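M32 carboxypeptidase (Chitinophagaceae bacterium, PDB 7A03) probably removes single amino acids from the carboxyl ends of peptides, as a metal-dependent carboxypeptidase of the M32 (Taq) family. Local coordinates at residues A[342-354]-A[394-408]. Numbering follows the deposited sequence.
Sequences NHVQPSLIRTEAD and LHVEVPNDTQGVLQD
Q407 and R350 meet where two surface loops of this largely helical M32 peptidase pack together, one leading into helix 358-374, the other running from helix 382-394 toward helix 420-439. The Q407 amide grips backbone on both sides of I349. R350 N lies in the carbonyl plane of Q407 and donates to OE1 at 3.0 Å, nearly straight (171°). Q407 NE2 donates to L348 O at 3.0 Å. NE2 also donates to G404 O, within the type I turn G404 to Q407, so three bonds fix the rotation of the amide. With CG between its own backbone N and carbonyl carbon (chi1 60°) and the chain extended beyond, the Q407 side chain runs alongside that of I349, pointing the other way. Cutting this side chain back to an alanine would probably leave R350 N and L348 O without these amide partners, and G404 O without one of its two donors.

The apolar half centres on L348, whose branches divide the work: CD2 lies 3.7 Å from V398 CG2 and also packs on V396 CG2, whereas CD1 reaches P399 CD at the rim of the proline ring. The I349 side chain crosses Q403 at about a right angle, CD1 resting against the Q403 amide. P346 CB comes within 3.2 Å of L394 O and packs against V396 CG1.

At the other end R350 holds D408 side-on in a salt bridge. D408 OD2 also forms a salt bridge with R365 of helix 358-374. The R350 guanidinium and D408 carboxylate planes are turned 48° apart, and both R350 nitrogens approach from above the carboxylate plane: NH2 reaches OD1 at 2.9 Å, and NE donates almost straight to OD2 at 2.8 Å.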
ATOM      1  N   ASN A 342      13.378  15.307  -5.216  1.00 14.00           N
ATOM      2  CA  ASN A 342      12.330  15.760  -4.306  1.00 17.21           C
ATOM      3  C   ASN A 342      11.511  16.921  -4.876  1.00 15.45           C
ATOM      4  O   ASN A 342      11.305  17.933  -4.198  1.00 25.24           O
ATOM      5  CB  ASN A 342      12.957  16.167  -2.979  1.00 15.60           C
ATOM      6  CG  ASN A 342      13.427  14.988  -2.182  1.00 15.48           C
ATOM      7  OD1 ASN A 342      12.621  14.248  -1.618  1.00 16.75           O
ATOM      8  ND2 ASN A 342      14.737  14.816  -2.107  1.00 15.77           N
ATOM      9  N   HIS A 343      11.035  16.782  -6.113  1.00 19.05           N
ATOM     10  CA  HIS A 343      10.279  17.838  -6.774  1.00 17.11           C
ATOM     11  C   HIS A 343       8.798  17.740  -6.409  1.00 17.42           C
ATOM     12  O   HIS A 343       8.156  16.713  -6.653  1.00 21.18           O
ATOM     13  CB  HIS A 343      10.450  17.776  -8.289  1.00 24.57           C
ATOM     14  CG  HIS A 343       9.718  18.865  -9.011  1.00 28.06           C
ATOM     15  ND1 HIS A 343      10.095  20.188  -8.939  1.00 37.58           N
ATOM     16  CD2 HIS A 343       8.615  18.830  -9.796  1.00 31.65           C
ATOM     17  CE1 HIS A 343       9.263  20.920  -9.657  1.00 34.80           C
ATOM     18  NE2 HIS A 343       8.357  20.121 -10.188  1.00 31.75           N
ATOM     19  N   VAL A 344       8.256  18.820  -5.851  1.00 17.39           N
ATOM     20  CA  VAL A 344       6.861  18.877  -5.418  1.00 18.66           C
ATOM     21  C   VAL A 344       6.069  19.733  -6.394  1.00 21.38           C
ATOM     22  O   VAL A 344       6.451  20.877  -6.683  1.00 24.20           O
ATOM     23  CB  VAL A 344       6.747  19.422  -3.985  1.00 21.04           C
ATOM     24  CG1 VAL A 344       5.314  19.852  -3.675  1.00 20.77           C
ATOM     25  CG2 VAL A 344       7.215  18.380  -2.997  1.00 18.87           C
ATOM     26  N   GLN A 345       4.940  19.193  -6.869  1.00 19.95           N
ATOM     27  CA  GLN A 345       4.152  19.883  -7.876  1.00 22.76           C
ATOM     28  C   GLN A 345       2.718  19.377  -7.825  1.00 19.61           C
ATOM     29  O   GLN A 345       2.486  18.184  -8.033  1.00 22.06           O
ATOM     30  CB  GLN A 345       4.741  19.573  -9.250  1.00 30.33           C
ATOM     31  CG  GLN A 345       4.052  20.252 -10.407  1.00 41.89           C
ATOM     32  CD  GLN A 345       4.962  20.367 -11.611  1.00 48.69           C
ATOM     33  OE1 GLN A 345       5.910  21.149 -11.610  1.00 50.07           O
ATOM     34  NE2 GLN A 345       4.691  19.568 -12.641  1.00 49.52           N
ATOM     35  N   PRO A 346       1.743  20.241  -7.555  1.00 16.87           N
ATOM     36  CA  PRO A 346       0.338  19.825  -7.690  1.00 18.92           C
ATOM     37  C   PRO A 346       0.087  19.275  -9.087  1.00 21.54           C
ATOM     38  O   PRO A 346       0.547  19.835 -10.087  1.00 22.59           O
ATOM     39  CB  PRO A 346      -0.434  21.124  -7.442  1.00 24.34           C
ATOM     40  CG  PRO A 346       0.498  21.946  -6.584  1.00 27.83           C
ATOM     41  CD  PRO A 346       1.877  21.633  -7.088  1.00 20.08           C
ATOM     42  N   SER A 347      -0.611  18.142  -9.150  1.00 18.83           N
ATOM     43  CA  SER A 347      -0.825  17.458 -10.416  1.00 21.31           C
ATOM     44  C   SER A 347      -2.136  16.676 -10.358  1.00 19.48           C
ATOM     45  O   SER A 347      -2.801  16.602  -9.321  1.00 19.99           O
ATOM     46  CB  SER A 347       0.395  16.614 -10.786  1.00 21.54           C
ATOM     47  OG  SER A 347       0.618  15.595  -9.828  1.00 23.40           O
ATOM     48  N   LEU A 348      -2.498  16.080 -11.492  1.00 18.71           N
ATOM     49  CA  LEU A 348      -3.821  15.494 -11.677  1.00 20.76           C
ATOM     50  C   LEU A 348      -3.905  14.022 -11.287  1.00 19.71           C
ATOM     51  O   LEU A 348      -4.972  13.573 -10.849  1.00 18.73           O
ATOM     52  CB  LEU A 348      -4.248  15.650 -13.140  1.00 24.47           C
ATOM     53  CG  LEU A 348      -4.543  17.095 -13.557  1.00 23.86           C
ATOM     54  CD1 LEU A 348      -4.473  17.257 -15.064  1.00 28.73           C
ATOM     55  CD2 LEU A 348      -5.910  17.502 -13.050  1.00 27.38           C
ATOM     56  N   ILE A 349      -2.815  13.269 -11.427  1.00 18.48           N
ATOM     57  CA  ILE A 349      -2.827  11.813 -11.318  1.00 21.22           C
ATOM     58  C   ILE A 349      -2.176  11.403 -10.005  1.00 20.98           C
ATOM     59  O   ILE A 349      -0.986  11.675  -9.781  1.00 19.35           O
ATOM     60  CB  ILE A 349      -2.115  11.150 -12.506  1.00 20.03           C
ATOM     61  CG1 ILE A 349      -2.735  11.623 -13.825  1.00 24.50           C
ATOM     62  CG2 ILE A 349      -2.150   9.626 -12.363  1.00 19.68           C
ATOM     63  CD1 ILE A 349      -4.216  11.280 -13.970  1.00 25.35           C
ATOM     64  N   ARG A 350      -2.948  10.707  -9.161  1.00 18.49           N
ATOM     65  CA  ARG A 350      -2.463  10.277  -7.851  1.00 17.77           C
ATOM     66  C   ARG A 350      -1.196   9.439  -7.957  1.00 18.21           C
ATOM     67  O   ARG A 350      -0.247   9.640  -7.188  1.00 18.29           O
ATOM     68  CB  ARG A 350      -3.564   9.509  -7.119  1.00 16.97           C
ATOM     69  CG  ARG A 350      -3.136   8.860  -5.801  1.00 13.01           C
ATOM     70  CD  ARG A 350      -4.224   7.925  -5.238  1.00 18.54           C
ATOM     71  NE  ARG A 350      -4.531   6.825  -6.158  1.00 14.53           N
ATOM     72  CZ  ARG A 350      -3.806   5.709  -6.250  1.00 16.11           C
ATOM     73  NH1 ARG A 350      -2.751   5.535  -5.473  1.00 19.34           N
ATOM     74  NH2 ARG A 350      -4.119   4.756  -7.121  1.00 21.24           N
ATOM     75  N   THR A 351      -1.157   8.488  -8.898  1.00 19.18           N
ATOM     76  CA  THR A 351      -0.014   7.582  -8.963  1.00 19.54           C
ATOM     77  C   THR A 351       1.274   8.270  -9.395  1.00 21.45           C
ATOM     78  O   THR A 351       2.348   7.685  -9.225  1.00 26.79           O
ATOM     79  CB  THR A 351      -0.309   6.379  -9.869  1.00 19.78           C
ATOM     80  OG1 THR A 351      -0.664   6.849 -11.180  1.00 21.24           O
ATOM     81  CG2 THR A 351      -1.450   5.541  -9.282  1.00 18.31           C
ATOM     82  N   GLU A 352       1.197   9.498  -9.903  1.00 19.22           N
ATOM     83  CA  GLU A 352       2.369  10.267 -10.311  1.00 19.93           C
ATOM     84  C   GLU A 352       2.734  11.367  -9.320  1.00 19.76           C
ATOM     85  O   GLU A 352       3.697  12.104  -9.557  1.00 22.61           O
ATOM     86  CB  GLU A 352       2.130  10.898 -11.686  1.00 23.29           C
ATOM     87  CG  GLU A 352       2.053   9.905 -12.839  1.00 30.59           C
ATOM     88  CD  GLU A 352       1.304  10.465 -14.033  1.00 39.69           C
ATOM     89  OE1 GLU A 352       1.266  11.705 -14.193  1.00 45.78           O
ATOM     90  OE2 GLU A 352       0.737   9.665 -14.803  1.00 45.41           O
ATOM     91  N   ALA A 353       1.990  11.505  -8.234  1.00 17.56           N
ATOM     92  CA  ALA A 353       2.151  12.646  -7.348  1.00 17.32           C
ATOM     93  C   ALA A 353       3.357  12.491  -6.423  1.00 18.96           C
ATOM     94  O   ALA A 353       3.702  11.391  -5.984  1.00 20.02           O
ATOM     95  CB  ALA A 353       0.881  12.824  -6.511  1.00 16.91           C
ATOM     96  N   ASP A 354       3.990  13.622  -6.118  1.00 16.78           N
ATOM     97  CA  ASP A 354       5.050  13.649  -5.124  1.00 14.04           C
ATOM     98  C   ASP A 354       4.480  13.358  -3.730  1.00 16.26           C
ATOM     99  O   ASP A 354       3.264  13.395  -3.496  1.00 17.70           O
ATOM    100  CB  ASP A 354       5.672  15.035  -5.086  1.00 17.52           C
ATOM    101  CG  ASP A 354       4.657  16.093  -4.714  1.00 18.03           C
ATOM    102  OD1 ASP A 354       4.452  16.344  -3.503  1.00 17.40           O
ATOM    103  OD2 ASP A 354       4.041  16.650  -5.641  1.00 16.29           O
ATOM    104  N   LEU A 394      -5.950  21.325  -4.724  1.00 19.91           N
ATOM    105  CA  LEU A 394      -4.684  21.212  -5.435  1.00 23.93           C
ATOM    106  C   LEU A 394      -4.451  22.316  -6.460  1.00 25.56           C
ATOM    107  O   LEU A 394      -3.341  22.415  -6.994  1.00 27.48           O
ATOM    108  CB  LEU A 394      -4.568  19.833  -6.105  1.00 25.52           C
ATOM    109  CG  LEU A 394      -4.189  18.684  -5.158  1.00 21.91           C
ATOM    110  CD1 LEU A 394      -4.393  17.322  -5.813  1.00 22.41           C
ATOM    111  CD2 LEU A 394      -2.745  18.848  -4.696  1.00 20.30           C
ATOM    112  N   HIS A 395      -5.451  23.160  -6.731  1.00 23.37           N
ATOM    113  CA  HIS A 395      -5.308  24.260  -7.690  1.00 27.77           C
ATOM    114  C   HIS A 395      -4.973  23.758  -9.093  1.00 24.10           C
ATOM    115  O   HIS A 395      -4.173  24.359  -9.815  1.00 26.97           O
ATOM    116  CB  HIS A 395      -4.306  25.316  -7.213  1.00 32.05           C
ATOM    117  CG  HIS A 395      -4.536  25.772  -5.806  1.00 35.75           C
ATOM    118  ND1 HIS A 395      -5.712  26.365  -5.399  1.00 41.09           N
ATOM    119  CD2 HIS A 395      -3.746  25.709  -4.709  1.00 40.66           C
ATOM    120  CE1 HIS A 395      -5.635  26.652  -4.112  1.00 40.44           C
ATOM    121  NE2 HIS A 395      -4.453  26.264  -3.669  1.00 39.45           N
ATOM    122  N   VAL A 396      -5.578  22.638  -9.478  1.00 22.41           N
ATOM    123  CA  VAL A 396      -5.453  22.100 -10.826  1.00 22.69           C
ATOM    124  C   VAL A 396      -6.847  21.974 -11.426  1.00 23.70           C
ATOM    125  O   VAL A 396      -7.837  21.795 -10.707  1.00 20.38           O
ATOM    126  CB  VAL A 396      -4.699  20.757 -10.854  1.00 22.03           C
ATOM    127  CG1 VAL A 396      -3.265  20.965 -10.371  1.00 20.98           C
ATOM    128  CG2 VAL A 396      -5.421  19.736  -9.996  1.00 19.54           C
ATOM    129  N   GLU A 397      -6.918  22.094 -12.755  1.00 22.50           N
ATOM    130  CA  GLU A 397      -8.181  22.126 -13.497  1.00 22.36           C
ATOM    131  C   GLU A 397      -8.248  20.866 -14.348  1.00 21.87           C
ATOM    132  O   GLU A 397      -7.616  20.785 -15.407  1.00 24.02           O
ATOM    133  CB  GLU A 397      -8.300  23.381 -14.364  1.00 22.62           C
ATOM    134  CG  GLU A 397      -8.397  24.675 -13.578  1.00 22.90           C
ATOM    135  CD  GLU A 397      -7.090  25.032 -12.904  1.00 28.94           C
ATOM    136  OE1 GLU A 397      -6.047  25.047 -13.596  1.00 24.03           O
ATOM    137  OE2 GLU A 397      -7.108  25.278 -11.677  1.00 32.72           O
ATOM    138  N   VAL A 398      -9.015  19.888 -13.878  1.00 25.63           N
ATOM    139  CA  VAL A 398      -9.192  18.599 -14.542  1.00 25.25           C
ATOM    140  C   VAL A 398      -9.693  18.792 -15.970  1.00 24.92           C
ATOM    141  O   VAL A 398     -10.763  19.384 -16.173  1.00 24.48           O
ATOM    142  CB  VAL A 398     -10.138  17.696 -13.735  1.00 27.41           C
ATOM    143  CG1 VAL A 398     -10.426  16.429 -14.510  1.00 20.51           C
ATOM    144  CG2 VAL A 398      -9.529  17.361 -12.380  1.00 23.88           C
ATOM    145  N   PRO A 399      -8.965  18.291 -16.986  1.00 25.82           N
ATOM    146  CA  PRO A 399      -9.322  18.586 -18.381  1.00 24.76           C
ATOM    147  C   PRO A 399     -10.293  17.589 -19.001  1.00 29.94           C
ATOM    148  O   PRO A 399     -10.994  17.923 -19.960  1.00 29.83           O
ATOM    149  CB  PRO A 399      -7.964  18.549 -19.091  1.00 25.41           C
ATOM    150  CG  PRO A 399      -7.184  17.522 -18.314  1.00 27.47           C
ATOM    151  CD  PRO A 399      -7.643  17.649 -16.878  1.00 27.18           C
ATOM    152  N   ASN A 400     -10.323  16.366 -18.483  1.00 27.90           N
ATOM    153  CA  ASN A 400     -11.256  15.346 -18.940  1.00 29.80           C
ATOM    154  C   ASN A 400     -11.369  14.291 -17.847  1.00 28.42           C
ATOM    155  O   ASN A 400     -10.638  14.319 -16.853  1.00 27.72           O
ATOM    156  CB  ASN A 400     -10.812  14.731 -20.271  1.00 28.28           C
ATOM    157  CG  ASN A 400      -9.374  14.260 -20.240  1.00 35.67           C
ATOM    158  OD1 ASN A 400      -9.047  13.273 -19.582  1.00 37.92           O
ATOM    159  ND2 ASN A 400      -8.505  14.968 -20.954  1.00 36.74           N
ATOM    160  N   ASP A 401     -12.290  13.347 -18.050  1.00 26.21           N
ATOM    161  CA  ASP A 401     -12.630  12.409 -16.983  1.00 28.47           C
ATOM    162  C   ASP A 401     -11.546  11.363 -16.730  1.00 27.69           C
ATOM    163  O   ASP A 401     -11.382  10.923 -15.587  1.00 29.08           O
ATOM    164  CB  ASP A 401     -13.984  11.764 -17.261  1.00 32.02           C
ATOM    165  CG  ASP A 401     -15.135  12.703 -16.984  1.00 33.19           C
ATOM    166  OD1 ASP A 401     -14.949  13.665 -16.203  1.00 34.05           O
ATOM    167  OD2 ASP A 401     -16.232  12.491 -17.547  1.00 31.68           O
ATOM    168  N   THR A 402     -10.803  10.937 -17.756  1.00 23.15           N
ATOM    169  CA  THR A 402      -9.714   9.997 -17.491  1.00 25.11           C
ATOM    170  C   THR A 402      -8.597  10.645 -16.677  1.00 27.94           C
ATOM    171  O   THR A 402      -7.892   9.952 -15.937  1.00 28.95           O
ATOM    172  CB  THR A 402      -9.178   9.360 -18.780  1.00 29.65           C
ATOM    173  OG1 THR A 402      -8.701  10.375 -19.667  1.00 33.06           O
ATOM    174  CG2 THR A 402     -10.269   8.554 -19.475  1.00 33.49           C
ATOM    175  N   GLN A 403      -8.428  11.966 -16.787  1.00 24.62           N
ATOM    176  CA  GLN A 403      -7.524  12.695 -15.906  1.00 25.12           C
ATOM    177  C   GLN A 403      -8.172  13.060 -14.577  1.00 25.83           C
ATOM    178  O   GLN A 403      -7.510  13.671 -13.728  1.00 26.80           O
ATOM    179  CB  GLN A 403      -7.008  13.958 -16.602  1.00 29.00           C
ATOM    180  CG  GLN A 403      -6.120  13.682 -17.803  1.00 32.74           C
ATOM    181  CD  GLN A 403      -4.760  13.147 -17.403  1.00 39.49           C
ATOM    182  OE1 GLN A 403      -4.003  13.809 -16.691  1.00 47.45           O
ATOM    183  NE2 GLN A 403      -4.438  11.949 -17.865  1.00 29.51           N
ATOM    184  N   GLY A 404      -9.440  12.708 -14.384  1.00 25.86           N
ATOM    185  CA  GLY A 404     -10.171  13.030 -13.180  1.00 22.96           C
ATOM    186  C   GLY A 404     -10.741  11.805 -12.496  1.00 22.91           C
ATOM    187  O   GLY A 404      -9.991  10.921 -12.081  1.00 22.66           O
ATOM    188  N   VAL A 405     -12.074  11.731 -12.428  1.00 25.17           N
ATOM    189  CA  VAL A 405     -12.771  10.746 -11.604  1.00 21.40           C
ATOM    190  C   VAL A 405     -12.572   9.309 -12.077  1.00 24.06           C
ATOM    191  O   VAL A 405     -12.738   8.372 -11.289  1.00 21.92           O
ATOM    192  CB  VAL A 405     -14.261  11.127 -11.484  1.00 25.94           C
ATOM    193  CG1 VAL A 405     -14.974  10.969 -12.827  1.00 24.22           C
ATOM    194  CG2 VAL A 405     -14.941  10.306 -10.412  1.00 18.81           C
ATOM    195  N   LEU A 406     -12.208   9.097 -13.336  1.00 25.33           N
ATOM    196  CA  LEU A 406     -12.051   7.747 -13.859  1.00 22.82           C
ATOM    197  C   LEU A 406     -10.614   7.229 -13.791  1.00 23.31           C
ATOM    198  O   LEU A 406     -10.314   6.199 -14.402  1.00 22.54           O
ATOM    199  CB  LEU A 406     -12.568   7.673 -15.300  1.00 25.97           C
ATOM    200  CG  LEU A 406     -14.057   7.909 -15.548  1.00 27.87           C
ATOM    201  CD1 LEU A 406     -14.339   7.870 -17.038  1.00 30.15           C
ATOM    202  CD2 LEU A 406     -14.902   6.859 -14.827  1.00 26.55           C
ATOM    203  N   GLN A 407      -9.715   7.902 -13.059  1.00 20.59           N
ATOM    204  CA  GLN A 407      -8.309   7.508 -13.117  1.00 20.62           C
ATOM    205  C   GLN A 407      -8.021   6.225 -12.340  1.00 19.07           C
ATOM    206  O   GLN A 407      -7.156   5.444 -12.746  1.00 23.31           O
ATOM    207  CB  GLN A 407      -7.397   8.645 -12.645  1.00 21.18           C
ATOM    208  CG  GLN A 407      -7.623   9.113 -11.205  1.00 21.09           C
ATOM    209  CD  GLN A 407      -6.694  10.267 -10.834  1.00 20.26           C
ATOM    210  OE1 GLN A 407      -5.631  10.055 -10.260  1.00 20.02           O
ATOM    211  NE2 GLN A 407      -7.088  11.491 -11.187  1.00 21.70           N
ATOM    212  N   ASP A 408      -8.702   6.000 -11.225  1.00 17.98           N
ATOM    213  CA  ASP A 408      -8.347   4.929 -10.305  1.00 17.48           C
ATOM    214  C   ASP A 408      -9.375   3.809 -10.378  1.00 18.59           C
ATOM    215  O   ASP A 408     -10.582   4.065 -10.453  1.00 22.49           O
ATOM    216  CB  ASP A 408      -8.222   5.450  -8.868  1.00 15.84           C
ATOM    217  CG  ASP A 408      -6.889   6.112  -8.618  1.00 19.94           C
ATOM    218  OD1 ASP A 408      -5.901   5.698  -9.258  1.00 18.91           O
ATOM    219  OD2 ASP A 408      -6.818   7.038  -7.777  1.00 18.09           O
TER
HETATM  220  O   HOH W   1      -7.969  14.395 -11.206  1.00 21.95           O
HETATM  221  O   HOH W   2      -4.125   7.733 -10.151  1.00 21.42           O